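Putative branched-chain amino acid ABC transporter (Chromobacterium violaceum, PDB 4PYR) binds glutathione in the cleft of a two-lobed, periplasmic-binding-protein-like fold and, as a putative LppC-family lipoprotein, may regulate an enzyme. Local coordinates at residues 7-12 with 65-70; 74-79 with 92-97; 83-88 with 97-102; 102-107 with 251-256; 258-263 with 271-276. All coordinates share one frame; numbering follows the deposited sequence.

Contact 1. Residues 7-12 with 65-70; sequences ILPAES and GPLSRD
Pro-9 lays the CD corner of its ring against the root of Leu-67, with Pro-9 CD 3.7 Å and Pro-9 CG 4.0 Å from Leu-67 CB. The two side chains cross at about a right angle, and the leucine adds one branch, Leu-67 CD2 at 4.1 Å from Pro-9 CD. Leu-67 CG stands anti to its backbone N (chi1 -171°), and the CD1 branch beyond it also touches Leu-86. Leu-8 joins with a single methyl: Leu-8 CD2 lies 4.0 Å from Gly-65 CA and 4.2 Å from Leu-67 CB, while the same side chain packs on Ala-19 and Val-22 of helix 16-33. Strands 2-8 and 62-64 are neighbours in the parallel sheet, and both segments leave it at the C-terminal ends of those strands, where Rossmann-like alpha/beta domains of the periplasmic-binding-protein type commonly hold their ligands. Here the side chain of Leu-67 is about 4 Å, nearest atoms, from the bound glutathione. The backbones meet through a C-H...O contact, Gly-65 CA to Ile-7 O at 3.4 Å, nearly straight at 160°; lacking a CB, Gly-65 lets that carbonyl come close. A cis peptide then leads into Pro-66, whose ring packs against Ser-71, Ile-72 and Leu-75. Ser-68, the N-cap residue of helix 69-75, uses OG to cap a backbone N beyond residue 70, and OG also bonds to Ser-71 OG.

Contact 2. Residues 74-79 with 92-97; sequences KLAPSV and EAAANP
Ala-94 CB rests against two carbons of the facing turn, 4.1 Å from Ala-76 CB and also 4.1 Å from Pro-77 CG. Its carbonyl adds to the fit, Ala-94 O lying 3.6 Å from Ala-76 CB. Two residues on, Asn-96 carries the polar part. Its CG is anti to the backbone N (chi1 -169°), and the amide beyond it reaches into the turn. The two N-H groups of Asn-96 ND2 serve two carbonyls: Ala-76 O at 2.7 Å, approached nearly along the C=O axis, and Val-79 O at 3.1 Å, where the N-H points straighter (164°). Ala-76 O also accepts from Val-79 N, so this one oxygen takes two donors. Asn-96 OD1 bonds to Lys-98 N, and with all these bonds the rotation of the buried amide is fixed. Val-79 CB lies 3.5 Å from Asn-96 ND2, the two side chains crossing obliquely. In the fold, the 3-10 turn 76-78 follows helix 69-75, and residues 92-97 belong to the helix-free connection between the adjacent parallel strands 83-85 and 99-101. Val-79 also packs on Tyr-52 of helix 48-57, and Ala-76 on Leu-99 of strand 99-101.

Contact 3. Residues 83-88 with 97-102; sequences TLALNS and PKLYSL. With GSH (glutathione), chain B.
Leu-99 and Thr-83, paired across two parallel strands, cross at a slant on one face of the sheet: Leu-99 CD1 sits 3.9 Å from Thr-83 CG2 and 4.2 Å from Ala-85 CB. On the other face, Leu-84 CD1 fits between two neighbours, 4.0 Å from Tyr-100 CB and equally 4.0 Å from Leu-102 CB. The Tyr-100 ring has Thr-83 O at its edge, near the ring plane, and its OH bonds to Gly-270 N. Thr-83 OG1 is satisfied by Val-81 O and Tyr-52 OH. Backbone bonds hold the ladder in parallel register: Thr-83 N to Lys-98 O, Tyr-100 N to Thr-83 O, Ala-85 N to Tyr-100 O and Leu-102 N to Ala-85 O, each 2.8 to 2.9 Å. Past the strand end, Leu-86 CA makes a C-H...O contact of 3.2 Å to Leu-102 O. Ser-101 OG, anti to its backbone N (chi1 173°), donates to Asn-87 O at 2.8 Å from 66° above the carbonyl plane. Leu-86, Asn-87 and Ser-88 belong to the glutathione pocket, although the modelled thiol is too close to Ser-88 for its contact to be trusted. Backbone bonds thus hold the two strands together, apolar side chains pack on both faces, and the serine bond fixes the pocket loop at Asn-87 to strand 99-101.

Contact 4. Residues 102-107 with 251-256; sequences LSLIVE and YALGID. With GSH (glutathione), chain B.
Leu-102 packs its branch point, CG, 3.6 Å from Leu-253 CD1, with Leu-102 CD2 3.7 Å from the same methyl. The two side chains slide past each other in opposite directions. This is the passage from strand 99-101 of the first sheet to helix 106-119, which leads on to the second sheet, and the crossing between lobes beside a bound ligand is characteristic of the two-domain periplasmic-binding-protein fold. Leu-102 CD2 also lies 4.0 Å from Asp-256 CB, on the next turn of helix 245-265; the carboxylate of Asp-256 is engaged elsewhere, by Thr-279, Val-278 N and Arg-259. Ser-103 faces the other way, toward glutathione. Its OG occupies the crowded position between the backbone N and carbonyl carbon (chi1 75°), from where it accepts a weak bond from Ile-105 N and stands 3.5 Å from glutathione CB2. Leu-104 returns to the helix: its CG is anti to the carbonyl carbon (chi1 -55°), and the side chain comes at a slant, with Leu-104 CD2 4.1 Å from Leu-253 CD1, while Leu-104 CG touches the ligand carboxylate, 3.7 Å from glutathione O31. Ile-105 brings CG2 beside the cysteinyl part of the ligand. Farther on, Glu-107 forms a salt bridge with Arg-137, whose NH2 also bonds to glutathione, so Glu-107 probably helps to place that arginine. Leu-253 thus works with both methyls, CD1 against the leucines of 102-107 and CD2 3.6 Å from glutathione O31.

Contact 5. Residues 258-263 with 271-276; sequences YRLAVQ and AAVRLD
Arg-259 grips the backbone of Asp-276 with both terminal nitrogens: NH1 and NH2 converge on Asp-276 O at 2.9 Å and 3.1 Å. Asp-276 O lies in the guanidinium plane, at its edge, yet both donors sit above the plane of that carbonyl, on the same face. Arg-259 NH2 also forms a salt bridge to Asp-276 OD1 at 2.9 Å; as a hydrogen bond this is weak, bent to 128° at the hydrogen, and the guanidinium and carboxylate planes stand 73° apart. Asp-276 CG takes the position between its backbone N and carbonyl carbon (chi1 63°), and OD1 beyond it meets NH2. Arg-259 NH1 has a second anionic partner, Asp-256 OD1, one helical turn back. Two acidic residues and a carbonyl therefore serve the buried guanidinium and would be expected to stabilise its positive charge, near which Arg-235 also lies. Leu-275 CD1 covers part of one guanidinium face, 3.7 Å from Arg-259 NH2, and Leu-275 CD2 reaches Arg-259 CB at 3.7 Å. Beyond this, Leu-260 CD2 meets Val-273 CG1 at 3.6 Å, and Gln-263 CB touches the same methyl at 3.9 Å. Leu-275 pairs with Leu-282 through the backbone. Helix 245-265, which also touches strand 2-8 of the parallel sheet, thus packs against the outermost strand of the mixed sheet, 274-277, the hairpin partner of strand 280-284.

Contacts 1 to 4 are buried, whereas contact 5 is only partly so, with Gln-263 at the surface. Contacts 1 and 3 belong to one parallel sheet and join through backbone pairs Gly-65 with Leu-84 and Pro-66 with Leu-86; contact 2 lies by the N-terminal ends of strands 83-85 and 99-101, away from the ligand end, sharing Pro-97 with contact 3 and helix 69-75 with contact 1. Leu-102 carries contact 3 into contact 4, and both border glutathione. Helix 245-265 serves contacts 4 and 5. Chemistry follows place: apolar packing in contacts 1 and 4, backbone ladder in contact 3, amide-to-carbonyl bonds in the contact 2 loop, and charge pairing in contact 5.

Contact 1. Residues 7-12 with 65-70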
# COMPACT_ATOMS: atom_id res chain seq x y z
N ILE A 7 14.09 8.44 -9.75
CA ILE A 7 14.79 9.34 -8.86
C ILE A 7 14.44 8.93 -7.43
O ILE A 7 13.41 9.30 -6.87
CB ILE A 7 14.34 10.80 -9.14
CG1 ILE A 7 14.61 11.08 -10.62
CG2 ILE A 7 15.12 11.75 -8.28
CD1 ILE A 7 14.31 12.47 -11.10
N LEU A 8 15.35 8.15 -6.85
CA LEU A 8 15.13 7.53 -5.54
C LEU A 8 16.39 7.70 -4.70
O LEU A 8 17.45 7.96 -5.22
CB LEU A 8 14.79 6.07 -5.70
CG LEU A 8 13.49 5.78 -6.47
CD1 LEU A 8 13.30 4.30 -6.75
CD2 LEU A 8 12.26 6.34 -5.75
N PRO A 9 16.25 7.58 -3.37
CA PRO A 9 17.40 7.72 -2.48
C PRO A 9 18.52 6.72 -2.74
O PRO A 9 18.23 5.60 -3.14
CB PRO A 9 16.79 7.50 -1.08
CG PRO A 9 15.34 7.81 -1.23
CD PRO A 9 14.98 7.42 -2.62
N ALA A 10 19.76 7.16 -2.54
CA ALA A 10 20.93 6.29 -2.60
C ALA A 10 20.92 5.24 -1.48
O ALA A 10 20.24 5.36 -0.47
CB ALA A 10 22.20 7.12 -2.52
N GLU A 11 21.69 4.19 -1.67
CA GLU A 11 21.86 3.17 -0.62
C GLU A 11 21.97 3.65 0.86
O GLU A 11 21.31 3.08 1.73
CB GLU A 11 23.04 2.28 -0.98
CG GLU A 11 22.70 1.23 -2.03
CD GLU A 11 22.32 -0.13 -1.45
OE1 GLU A 11 22.55 -0.36 -0.24
OE2 GLU A 11 21.85 -1.00 -2.22
N SER A 12 22.74 4.71 1.14
CA SER A 12 23.04 5.16 2.53
C SER A 12 21.96 6.00 3.19
O SER A 12 22.04 6.27 4.41
CB SER A 12 24.26 6.04 2.51
OG SER A 12 23.89 7.28 1.91
N GLY A 65 9.31 8.63 -8.32
CA GLY A 65 9.99 9.25 -7.20
C GLY A 65 9.48 10.65 -7.00
O GLY A 65 8.76 11.18 -7.84
N PRO A 66 9.86 11.25 -5.88
CA PRO A 66 10.75 10.76 -4.83
C PRO A 66 10.06 9.86 -3.80
O PRO A 66 8.88 9.54 -3.90
CB PRO A 66 11.20 12.04 -4.09
CG PRO A 66 10.48 13.17 -4.70
CD PRO A 66 9.44 12.62 -5.62
N LEU A 67 10.86 9.43 -2.84
CA LEU A 67 10.40 8.49 -1.83
C LEU A 67 10.15 9.13 -0.49
O LEU A 67 9.17 8.77 0.17
CB LEU A 67 11.39 7.33 -1.71
CG LEU A 67 10.97 6.15 -0.85
CD1 LEU A 67 9.63 5.56 -1.28
CD2 LEU A 67 12.04 5.07 -0.91
N SER A 68 11.02 10.04 -0.05
CA SER A 68 10.84 10.66 1.25
C SER A 68 9.80 11.76 1.24
O SER A 68 9.66 12.49 0.26
CB SER A 68 12.14 11.23 1.79
OG SER A 68 12.55 12.42 1.13
N ARG A 69 9.08 11.87 2.34
CA ARG A 69 8.09 12.95 2.49
C ARG A 69 8.69 14.32 2.25
O ARG A 69 8.15 15.12 1.52
CB ARG A 69 7.42 12.92 3.86
CG ARG A 69 6.27 11.95 3.96
CD ARG A 69 5.25 12.40 5.01
N ASP A 70 9.84 14.58 2.88
CA ASP A 70 10.47 15.89 2.80
C ASP A 70 10.94 16.21 1.39
O ASP A 70 10.85 17.33 0.96
CB ASP A 70 11.63 15.99 3.79
CG ASP A 70 11.95 17.41 4.15
OD1 ASP A 70 11.02 18.11 4.59
OD2 ASP A 70 13.12 17.80 4.02

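Contact 2. Residues 74-79 with 92-97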
# COMPACT_ATOMS: atom_id res chain seq x y z
N LYS A 74 9.81 19.61 -1.08
CA LYS A 74 10.84 20.44 -1.72
C LYS A 74 10.70 20.48 -3.24
O LYS A 74 11.08 21.47 -3.86
CB LYS A 74 12.25 19.90 -1.38
CG LYS A 74 12.64 20.12 0.07
CD LYS A 74 14.05 19.61 0.37
CE LYS A 74 14.57 20.12 1.70
NZ LYS A 74 14.63 21.60 1.74
N LEU A 75 10.24 19.38 -3.81
CA LEU A 75 10.18 19.18 -5.26
C LEU A 75 8.92 19.76 -5.92
O LEU A 75 8.98 20.24 -7.03
CB LEU A 75 10.28 17.70 -5.61
CG LEU A 75 10.29 17.30 -7.10
CD1 LEU A 75 11.47 18.00 -7.77
CD2 LEU A 75 10.34 15.80 -7.35
N ALA A 76 7.78 19.64 -5.24
CA ALA A 76 6.45 19.94 -5.85
C ALA A 76 6.40 21.22 -6.74
O ALA A 76 5.91 21.17 -7.89
CB ALA A 76 5.38 19.98 -4.77
N PRO A 77 6.97 22.32 -6.27
CA PRO A 77 6.85 23.56 -7.11
C PRO A 77 7.59 23.46 -8.44
O PRO A 77 7.23 24.16 -9.39
CB PRO A 77 7.48 24.69 -6.24
CG PRO A 77 7.43 24.15 -4.85
CD PRO A 77 7.52 22.64 -4.94
N SER A 78 8.59 22.58 -8.50
CA SER A 78 9.42 22.42 -9.71
C SER A 78 8.91 21.33 -10.66
O SER A 78 9.44 21.16 -11.78
CB SER A 78 10.89 22.20 -9.30
OG SER A 78 11.29 23.25 -8.43
N VAL A 79 7.86 20.63 -10.25
CA VAL A 79 7.35 19.48 -11.03
C VAL A 79 6.77 19.97 -12.34
O VAL A 79 5.86 20.84 -12.38
CB VAL A 79 6.36 18.60 -10.24
CG1 VAL A 79 5.57 17.66 -11.16
CG2 VAL A 79 7.16 17.78 -9.22
N GLU A 92 1.71 20.10 3.42
CA GLU A 92 2.59 21.25 3.12
C GLU A 92 3.09 21.27 1.67
O GLU A 92 3.51 22.32 1.17
CB GLU A 92 3.81 21.30 4.06
CG GLU A 92 4.80 22.40 3.67
CD GLU A 92 5.98 22.57 4.60
OE1 GLU A 92 6.35 21.62 5.32
OE2 GLU A 92 6.56 23.69 4.58
N ALA A 93 3.08 20.12 1.00
CA ALA A 93 3.44 20.10 -0.41
C ALA A 93 2.57 21.08 -1.20
O ALA A 93 1.38 21.22 -0.92
CB ALA A 93 3.28 18.72 -0.98
N ALA A 94 3.20 21.75 -2.16
CA ALA A 94 2.51 22.68 -3.05
C ALA A 94 1.59 21.90 -4.00
O ALA A 94 1.95 20.87 -4.53
CB ALA A 94 3.51 23.50 -3.86
N ALA A 95 0.39 22.44 -4.20
CA ALA A 95 -0.50 21.87 -5.20
C ALA A 95 0.19 21.95 -6.57
O ALA A 95 0.80 22.98 -6.93
CB ALA A 95 -1.82 22.58 -5.23
N ASN A 96 0.05 20.87 -7.32
CA ASN A 96 0.68 20.72 -8.64
C ASN A 96 0.02 19.56 -9.37
O ASN A 96 0.08 18.42 -8.92
CB ASN A 96 2.19 20.49 -8.54
CG ASN A 96 2.88 20.61 -9.89
OD1 ASN A 96 2.34 20.17 -10.92
ND2 ASN A 96 4.07 21.16 -9.90
N PRO A 97 -0.63 19.84 -10.50
CA PRO A 97 -1.50 18.84 -11.10
C PRO A 97 -0.79 17.73 -11.82
O PRO A 97 -1.43 16.74 -12.19
CB PRO A 97 -2.37 19.66 -12.08
CG PRO A 97 -1.52 20.83 -12.41
CD PRO A 97 -0.88 21.18 -11.10

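Contact 3. Residues 83-88 with 97-102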
# COMPACT_ATOMS: atom_id res chain seq x y z
N THR A 83 4.78 13.20 -12.47
CA THR A 83 5.70 12.68 -11.48
C THR A 83 4.95 11.86 -10.48
O THR A 83 3.98 12.31 -9.89
CB THR A 83 6.44 13.86 -10.84
OG1 THR A 83 7.15 14.53 -11.87
CG2 THR A 83 7.41 13.43 -9.80
N LEU A 84 5.39 10.60 -10.37
CA LEU A 84 4.76 9.64 -9.49
C LEU A 84 5.60 9.48 -8.24
O LEU A 84 6.50 8.61 -8.17
CB LEU A 84 4.58 8.29 -10.21
CG LEU A 84 3.74 7.32 -9.41
CD1 LEU A 84 2.28 7.69 -9.31
CD2 LEU A 84 3.93 5.97 -10.09
N ALA A 85 5.30 10.30 -7.24
CA ALA A 85 5.91 10.11 -5.92
C ALA A 85 5.44 8.82 -5.26
O ALA A 85 4.35 8.33 -5.48
CB ALA A 85 5.62 11.32 -5.04
N LEU A 86 6.32 8.26 -4.40
CA LEU A 86 6.00 6.99 -3.78
C LEU A 86 5.75 7.15 -2.30
O LEU A 86 6.02 6.26 -1.50
CB LEU A 86 7.11 5.98 -4.07
CG LEU A 86 7.34 5.65 -5.57
CD1 LEU A 86 8.46 4.62 -5.74
CD2 LEU A 86 6.05 5.12 -6.19
N ASN A 87 5.25 8.33 -1.95
CA ASN A 87 4.74 8.61 -0.62
C ASN A 87 3.61 9.61 -0.79
O ASN A 87 3.42 10.13 -1.88
CB ASN A 87 5.85 9.12 0.33
CG ASN A 87 5.42 9.08 1.77
OD1 ASN A 87 4.58 9.88 2.23
ND2 ASN A 87 5.92 8.12 2.48
N SER A 88 2.86 9.88 0.28
CA SER A 88 1.81 10.89 0.24
C SER A 88 2.43 12.20 -0.07
O SER A 88 3.54 12.49 0.39
CB SER A 88 1.14 11.00 1.60
OG SER A 88 0.57 9.75 1.95
N PRO A 97 -0.63 19.84 -10.50
CA PRO A 97 -1.50 18.84 -11.10
C PRO A 97 -0.79 17.73 -11.82
O PRO A 97 -1.43 16.74 -12.19
CB PRO A 97 -2.37 19.66 -12.08
CG PRO A 97 -1.52 20.83 -12.41
CD PRO A 97 -0.88 21.18 -11.10
N LYS A 98 0.53 17.86 -11.99
CA LYS A 98 1.35 16.82 -12.57
C LYS A 98 2.00 15.94 -11.53
O LYS A 98 2.71 15.03 -11.90
CB LYS A 98 2.46 17.43 -13.42
CG LYS A 98 1.95 18.17 -14.63
CD LYS A 98 3.15 18.64 -15.43
CE LYS A 98 3.08 18.20 -16.88
NZ LYS A 98 2.45 19.28 -17.67
N LEU A 99 1.76 16.23 -10.25
CA LEU A 99 2.31 15.43 -9.16
C LEU A 99 1.27 14.48 -8.60
O LEU A 99 0.25 14.88 -8.10
CB LEU A 99 2.84 16.35 -8.05
CG LEU A 99 3.50 15.65 -6.85
CD1 LEU A 99 4.61 14.71 -7.33
CD2 LEU A 99 4.01 16.64 -5.80
N TYR A 100 1.63 13.16 -8.64
CA TYR A 100 0.73 12.08 -8.27
C TYR A 100 1.45 11.24 -7.21
O TYR A 100 2.64 11.40 -6.99
CB TYR A 100 0.42 11.18 -9.49
CG TYR A 100 -0.21 11.92 -10.66
CD1 TYR A 100 -1.58 12.01 -10.76
CD2 TYR A 100 0.58 12.48 -11.66
CE1 TYR A 100 -2.18 12.72 -11.81
CE2 TYR A 100 -0.01 13.18 -12.72
CZ TYR A 100 -1.37 13.28 -12.79
OH TYR A 100 -1.96 13.96 -13.85
N SER A 101 0.69 10.36 -6.55
CA SER A 101 1.27 9.47 -5.52
C SER A 101 0.79 8.05 -5.76
O SER A 101 -0.35 7.84 -6.08
CB SER A 101 0.83 9.91 -4.10
OG SER A 101 1.25 8.96 -3.12
N LEU A 102 1.69 7.08 -5.56
CA LEU A 102 1.32 5.67 -5.36
C LEU A 102 2.08 5.21 -4.13
O LEU A 102 3.27 5.35 -4.10
CB LEU A 102 1.74 4.81 -6.54
CG LEU A 102 1.47 3.29 -6.38
CD1 LEU A 102 -0.02 2.96 -6.25
CD2 LEU A 102 2.04 2.51 -7.54
N1 GSH B . 0.08 10.44 6.67
CA1 GSH B . 0.52 9.43 7.61
C1 GSH B . -0.04 9.66 9.00
O11 GSH B . -1.28 9.77 9.18
O12 GSH B . 0.76 9.70 9.96
CB1 GSH B . 2.05 9.38 7.67
CG1 GSH B . 2.71 9.14 6.31
CD1 GSH B . 2.35 7.79 5.77
OE1 GSH B . 1.50 7.13 6.34
N2 GSH B . 3.04 7.43 4.66
CA2 GSH B . 2.88 6.16 3.94
C2 GSH B . 4.09 5.30 4.18
O2 GSH B . 4.52 5.52 5.31
CB2 GSH B . 2.67 6.44 2.46
SG2 GSH B . 1.98 8.07 2.24
N3 GSH B . 4.66 4.39 3.30
CA3 GSH B . 4.21 3.86 1.98
C3 GSH B . 5.25 3.80 0.86
O31 GSH B . 5.19 2.90 -0.04
O32 GSH B . 6.15 4.66 0.85

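Contact 4. Residues 102-107 with 251-256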
# COMPACT_ATOMS: atom_id res chain seq x y z
N LEU A 102 1.69 7.08 -5.56
CA LEU A 102 1.32 5.67 -5.36
C LEU A 102 2.08 5.21 -4.13
O LEU A 102 3.27 5.35 -4.10
CB LEU A 102 1.74 4.81 -6.54
CG LEU A 102 1.47 3.29 -6.38
CD1 LEU A 102 -0.02 2.96 -6.25
CD2 LEU A 102 2.04 2.51 -7.54
N SER A 103 1.36 4.68 -3.17
CA SER A 103 1.98 4.26 -1.91
C SER A 103 1.20 3.10 -1.30
O SER A 103 0.18 2.67 -1.83
CB SER A 103 2.04 5.45 -0.93
OG SER A 103 0.76 5.73 -0.38
N LEU A 104 1.70 2.60 -0.18
CA LEU A 104 1.05 1.49 0.51
C LEU A 104 0.31 1.97 1.75
O LEU A 104 0.20 1.25 2.73
CB LEU A 104 2.12 0.44 0.88
CG LEU A 104 2.93 -0.02 -0.33
CD1 LEU A 104 3.96 -1.04 0.12
CD2 LEU A 104 2.03 -0.57 -1.45
N ILE A 105 -0.27 3.16 1.70
CA ILE A 105 -0.90 3.76 2.91
C ILE A 105 -1.89 2.83 3.57
O ILE A 105 -2.87 2.37 2.98
CB ILE A 105 -1.65 5.09 2.63
CG1 ILE A 105 -2.57 5.01 1.41
CG2 ILE A 105 -0.66 6.22 2.49
CD1 ILE A 105 -3.54 6.18 1.37
N VAL A 106 -1.67 2.60 4.85
CA VAL A 106 -2.42 1.60 5.56
C VAL A 106 -3.88 1.91 5.74
O VAL A 106 -4.70 0.98 5.78
CB VAL A 106 -1.75 1.31 6.89
CG1 VAL A 106 -0.32 0.86 6.61
CG2 VAL A 106 -1.83 2.54 7.83
N GLU A 107 -4.23 3.20 5.85
CA GLU A 107 -5.61 3.57 6.04
C GLU A 107 -6.47 3.06 4.90
O GLU A 107 -7.64 2.72 5.09
CB GLU A 107 -5.74 5.09 6.14
CG GLU A 107 -5.41 5.66 7.53
CD GLU A 107 -3.96 5.97 7.74
OE1 GLU A 107 -3.11 5.66 6.87
OE2 GLU A 107 -3.63 6.52 8.81
N TYR A 251 8.90 -4.31 -4.01
CA TYR A 251 9.22 -4.79 -5.36
C TYR A 251 7.99 -4.65 -6.27
O TYR A 251 8.09 -4.11 -7.41
CB TYR A 251 9.67 -6.25 -5.27
CG TYR A 251 9.97 -6.94 -6.58
CD1 TYR A 251 11.23 -6.81 -7.19
CD2 TYR A 251 9.03 -7.76 -7.20
CE1 TYR A 251 11.53 -7.48 -8.38
CE2 TYR A 251 9.30 -8.42 -8.40
CZ TYR A 251 10.55 -8.30 -8.99
OH TYR A 251 10.85 -8.96 -10.16
N ALA A 252 6.84 -5.07 -5.76
CA ALA A 252 5.60 -5.00 -6.50
C ALA A 252 5.24 -3.54 -6.72
O ALA A 252 4.71 -3.20 -7.77
CB ALA A 252 4.48 -5.75 -5.79
N LEU A 253 5.53 -2.70 -5.74
CA LEU A 253 5.27 -1.26 -5.87
C LEU A 253 6.07 -0.73 -7.05
O LEU A 253 5.57 0.11 -7.83
CB LEU A 253 5.64 -0.55 -4.56
CG LEU A 253 5.42 0.97 -4.56
CD1 LEU A 253 3.95 1.27 -4.63
CD2 LEU A 253 6.05 1.56 -3.30
N GLY A 254 7.31 -1.17 -7.17
CA GLY A 254 8.17 -0.81 -8.31
C GLY A 254 7.60 -1.20 -9.66
O GLY A 254 7.62 -0.41 -10.64
N ILE A 255 7.06 -2.42 -9.73
CA ILE A 255 6.45 -2.88 -10.97
C ILE A 255 5.32 -1.92 -11.32
O ILE A 255 5.25 -1.46 -12.47
CB ILE A 255 5.89 -4.30 -10.83
CG1 ILE A 255 7.09 -5.27 -10.75
CG2 ILE A 255 4.93 -4.65 -11.96
CD1 ILE A 255 6.70 -6.66 -10.40
N ASP A 256 4.39 -1.70 -10.43
CA ASP A 256 3.25 -0.81 -10.78
C ASP A 256 3.66 0.65 -11.01
O ASP A 256 3.00 1.33 -11.81
CB ASP A 256 2.16 -0.88 -9.73
CG ASP A 256 1.27 -2.10 -9.87
OD1 ASP A 256 1.39 -2.88 -10.84
OD2 ASP A 256 0.42 -2.27 -9.00
N1 GSH B . 0.08 10.44 6.67
CA1 GSH B . 0.52 9.43 7.61
C1 GSH B . -0.04 9.66 9.00
O11 GSH B . -1.28 9.77 9.18
O12 GSH B . 0.76 9.70 9.96
CB1 GSH B . 2.05 9.38 7.67
CG1 GSH B . 2.71 9.14 6.31
CD1 GSH B . 2.35 7.79 5.77
OE1 GSH B . 1.50 7.13 6.34
N2 GSH B . 3.04 7.43 4.66
CA2 GSH B . 2.88 6.16 3.94
C2 GSH B . 4.09 5.30 4.18
O2 GSH B . 4.52 5.52 5.31
CB2 GSH B . 2.67 6.44 2.46
SG2 GSH B . 1.98 8.07 2.24
N3 GSH B . 4.66 4.39 3.30
CA3 GSH B . 4.21 3.86 1.98
C3 GSH B . 5.25 3.80 0.86
O31 GSH B . 5.19 2.90 -0.04
O32 GSH B . 6.15 4.66 0.85

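Contact 5. Residues 258-263 with 271-276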
# COMPACT_ATOMS: atom_id res chain seq x y z
N TYR A 258 6.44 1.63 -12.56
CA TYR A 258 6.84 1.56 -13.92
C TYR A 258 5.58 1.61 -14.82
O TYR A 258 5.51 2.42 -15.76
CB TYR A 258 7.59 0.30 -14.23
CG TYR A 258 7.87 0.20 -15.71
CD1 TYR A 258 9.00 0.74 -16.24
CD2 TYR A 258 6.99 -0.46 -16.59
CE1 TYR A 258 9.28 0.62 -17.61
CE2 TYR A 258 7.25 -0.55 -17.94
CZ TYR A 258 8.38 0.00 -18.44
OH TYR A 258 8.64 -0.04 -19.80
N ARG A 259 4.58 0.76 -14.52
CA ARG A 259 3.42 0.65 -15.39
C ARG A 259 2.62 1.92 -15.44
O ARG A 259 2.17 2.31 -16.52
CB ARG A 259 2.55 -0.52 -14.99
CG ARG A 259 3.30 -1.87 -15.07
CD ARG A 259 2.54 -3.07 -14.46
NE ARG A 259 1.29 -3.33 -15.15
CZ ARG A 259 0.19 -3.83 -14.63
NH1 ARG A 259 0.12 -4.14 -13.33
NH2 ARG A 259 -0.86 -4.05 -15.38
N LEU A 260 2.42 2.53 -14.27
CA LEU A 260 1.71 3.82 -14.20
C LEU A 260 2.46 4.93 -14.88
O LEU A 260 1.85 5.75 -15.59
CB LEU A 260 1.43 4.23 -12.77
CG LEU A 260 0.28 3.60 -12.08
CD1 LEU A 260 0.28 4.13 -10.64
CD2 LEU A 260 -1.01 3.94 -12.75
N ALA A 261 3.78 4.97 -14.70
CA ALA A 261 4.61 5.99 -15.37
C ALA A 261 4.43 5.93 -16.85
O ALA A 261 4.27 6.97 -17.51
CB ALA A 261 6.06 5.81 -15.00
N VAL A 262 4.43 4.73 -17.42
CA VAL A 262 4.26 4.60 -18.87
C VAL A 262 2.91 5.17 -19.30
O VAL A 262 2.83 5.87 -20.31
CB VAL A 262 4.39 3.13 -19.34
CG1 VAL A 262 4.00 3.01 -20.78
CG2 VAL A 262 5.83 2.66 -19.13
N GLN A 263 1.85 4.93 -18.52
CA GLN A 263 0.54 5.48 -18.86
C GLN A 263 0.48 7.01 -18.70
O GLN A 263 -0.18 7.72 -19.54
CB GLN A 263 -0.54 4.76 -18.06
CG GLN A 263 -0.49 3.24 -18.25
CD GLN A 263 -0.61 2.79 -19.69
OE1 GLN A 263 0.15 1.92 -20.19
NE2 GLN A 263 -1.58 3.38 -20.37
N ALA A 271 -6.20 11.57 -14.46
CA ALA A 271 -7.60 11.29 -14.18
C ALA A 271 -8.16 10.11 -14.99
O ALA A 271 -8.98 9.34 -14.50
CB ALA A 271 -8.47 12.54 -14.32
N ALA A 272 -7.65 9.94 -16.21
CA ALA A 272 -8.09 8.87 -17.09
C ALA A 272 -7.24 7.60 -16.93
O ALA A 272 -7.47 6.62 -17.67
CB ALA A 272 -8.06 9.33 -18.55
N VAL A 273 -6.31 7.58 -15.97
CA VAL A 273 -5.37 6.47 -15.82
C VAL A 273 -5.90 5.51 -14.77
O VAL A 273 -6.20 5.92 -13.64
CB VAL A 273 -3.95 6.96 -15.45
CG1 VAL A 273 -3.03 5.78 -15.17
CG2 VAL A 273 -3.35 7.79 -16.58
N ARG A 274 -6.06 4.25 -15.18
CA ARG A 274 -6.44 3.16 -14.32
C ARG A 274 -5.50 2.00 -14.63
O ARG A 274 -4.95 1.94 -15.72
CB ARG A 274 -7.87 2.72 -14.59
CG ARG A 274 -8.90 3.85 -14.46
CD ARG A 274 -10.19 3.38 -13.82
NE ARG A 274 -11.09 4.49 -13.50
CZ ARG A 274 -12.27 4.38 -12.88
NH1 ARG A 274 -12.71 3.19 -12.49
NH2 ARG A 274 -12.99 5.47 -12.63
N LEU A 275 -5.28 1.10 -13.68
CA LEU A 275 -4.37 -0.02 -13.88
C LEU A 275 -4.82 -1.25 -13.10
O LEU A 275 -5.19 -1.13 -11.96
CB LEU A 275 -2.96 0.34 -13.37
CG LEU A 275 -1.80 -0.59 -13.76
CD1 LEU A 275 -1.51 -0.44 -15.23
CD2 LEU A 275 -0.53 -0.40 -12.93
N ASP A 276 -4.74 -2.42 -13.75
CA ASP A 276 -4.83 -3.72 -13.05
C ASP A 276 -3.47 -4.01 -12.40
O ASP A 276 -2.65 -4.80 -12.90
CB ASP A 276 -5.32 -4.85 -13.99
CG ASP A 276 -4.38 -5.15 -15.17
OD1 ASP A 276 -3.71 -4.23 -15.67
OD2 ASP A 276 -4.31 -6.33 -15.60